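Local structure of VESB protease (Vibrio cholerae, 4LK4) at residues 29-35 against 83-87. The protein is a secreted protein of the trypsin-like peptidase S1 family and probably cleaves peptide bonds as a serine endopeptidase. The protein carries 1 engineered substitution. Coordinates in Å, arbitrary orientation, origin at the centre of the assembly. Residues are numbered along the deposited sequence.
Sequences VKRGADA and RIAAQ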
# COMPACT_ATOMS: atom_id res chain seq x y z
N VAL A 29 -13.07 1.92 -4.21
CA VAL A 29 -14.11 1.77 -5.21
C VAL A 29 -13.69 2.46 -6.48
O VAL A 29 -12.96 3.44 -6.44
CB VAL A 29 -15.48 2.28 -4.72
CG1 VAL A 29 -15.73 1.78 -3.30
CG2 VAL A 29 -15.54 3.77 -4.72
N LYS A 30 -14.17 1.92 -7.59
CA LYS A 30 -13.86 2.42 -8.89
C LYS A 30 -14.43 3.82 -9.03
O LYS A 30 -15.58 4.06 -8.67
CB LYS A 30 -14.43 1.50 -9.97
CG LYS A 30 -14.26 2.03 -11.39
CD LYS A 30 -14.33 0.92 -12.43
CE LYS A 30 -14.36 1.48 -13.85
NZ LYS A 30 -15.78 1.71 -14.26
N ARG A 31 -13.62 4.75 -9.55
CA ARG A 31 -14.03 6.12 -9.70
C ARG A 31 -15.17 6.26 -10.68
O ARG A 31 -15.16 5.65 -11.76
CB ARG A 31 -12.87 7.01 -10.16
CG ARG A 31 -13.25 8.49 -10.09
CD ARG A 31 -12.08 9.41 -10.23
NE ARG A 31 -11.01 9.11 -9.31
CZ ARG A 31 -9.82 9.72 -9.34
NH1 ARG A 31 -9.58 10.65 -10.25
NH2 ARG A 31 -8.87 9.39 -8.48
N GLY A 32 -16.15 7.09 -10.32
CA GLY A 32 -17.32 7.37 -11.17
C GLY A 32 -18.39 6.30 -11.06
O GLY A 32 -19.44 6.42 -11.68
N ALA A 33 -18.14 5.24 -10.30
CA ALA A 33 -19.14 4.20 -10.14
C ALA A 33 -19.88 4.22 -8.76
O ALA A 33 -19.42 4.80 -7.78
CB ALA A 33 -18.51 2.86 -10.38
N ASP A 34 -21.06 3.63 -8.76
CA ASP A 34 -21.83 3.38 -7.55
C ASP A 34 -20.92 2.62 -6.57
O ASP A 34 -20.16 1.73 -6.95
CB ASP A 34 -23.10 2.58 -7.91
CG ASP A 34 -23.80 2.03 -6.68
OD1 ASP A 34 -24.62 2.77 -6.12
OD2 ASP A 34 -23.49 0.89 -6.24
N ALA A 35 -20.97 3.00 -5.30
CA ALA A 35 -20.02 2.47 -4.29
C ALA A 35 -20.11 0.96 -4.14
O ALA A 35 -19.10 0.30 -4.08
CB ALA A 35 -20.23 3.15 -2.94
N ARG A 83 -16.23 9.94 0.79
CA ARG A 83 -15.70 9.44 -0.47
C ARG A 83 -14.70 10.45 -1.00
O ARG A 83 -15.03 11.61 -1.16
CB ARG A 83 -16.82 9.26 -1.50
CG ARG A 83 -16.34 8.63 -2.78
CD ARG A 83 -17.46 7.94 -3.52
NE ARG A 83 -16.99 7.40 -4.78
CZ ARG A 83 -17.68 6.59 -5.57
NH1 ARG A 83 -18.91 6.17 -5.21
NH2 ARG A 83 -17.15 6.18 -6.72
N ILE A 84 -13.47 9.99 -1.23
CA ILE A 84 -12.38 10.88 -1.64
C ILE A 84 -11.57 10.26 -2.80
O ILE A 84 -11.28 9.06 -2.80
CB ILE A 84 -11.42 11.12 -0.47
CG1 ILE A 84 -12.20 11.61 0.74
CG2 ILE A 84 -10.35 12.14 -0.82
CD1 ILE A 84 -11.29 11.97 1.90
N ALA A 85 -11.15 11.07 -3.75
CA ALA A 85 -10.34 10.54 -4.86
C ALA A 85 -8.91 10.19 -4.45
O ALA A 85 -8.30 10.86 -3.61
CB ALA A 85 -10.30 11.54 -6.01
N ALA A 86 -8.39 9.14 -5.07
CA ALA A 86 -7.00 8.82 -4.94
C ALA A 86 -6.22 9.77 -5.86
O ALA A 86 -6.72 10.14 -6.94
CB ALA A 86 -6.77 7.39 -5.34
N GLN A 87 -5.05 10.21 -5.43
CA GLN A 87 -4.21 10.95 -6.36
C GLN A 87 -2.87 10.28 -6.61
O GLN A 87 -2.35 10.38 -7.72
CB GLN A 87 -4.05 12.43 -5.96
CG GLN A 87 -2.95 12.74 -4.97
CD GLN A 87 -2.82 14.23 -4.69
OE1 GLN A 87 -3.53 15.05 -5.29
NE2 GLN A 87 -1.92 14.59 -3.77
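Residues 29-35 take the chain from the end of strand 25-30 into a type II beta turn, Lys30 to Ala33, and on to the start of helix 35-38. Ala33 N donates a hydrogen bond to Lys30 O at 3.3 Å, and Gly32 takes the positive phi of the turn. Residues 83-87 belong to strand 82-91 of the same six-stranded barrel. The two backbones stay well apart: the CA atoms of Arg31 and Ala85 are 7.5 Å from each other. Strand 66-70 lies between them, with backbone hydrogen bonds between Asp67 and Val29 and between Val68 and Ile84.

Two arginines span the gap, one from each segment. Arg83 is extended and reaches into the curve of the turn. Arg83 NH1 and Arg83 NH2 both donate to Ala33 O, at 3.0 Å and 2.9 Å. Val29 CG2 lies over one face of this guanidinium, 3.5 Å from Arg83 NH2. Ala35 CB is 4.0 Å from Arg83 NH1. Arg83 also forms a salt bridge with Asp67.

Arg31 reaches the other way. Arg31 NH2 donates a weak hydrogen bond to Ala86 O at 2.7 Å; its stronger partner is Val66 O, outside the two segments. Ala85 CB packs over a face of its guanidinium, 3.6 Å from Arg31 NH2. The CA-to-CB bond of Asp34 points away, and Asp34 OD2 caps the helix at Gln37 N.

The direct hydrogen bonds thus run from arginine side chains to backbone carbonyls. They join the turn to strand 82-91 across an intervening barrel strand, at the surface of the trypsin-like domain, and Asp67 offsets the charge of Arg83.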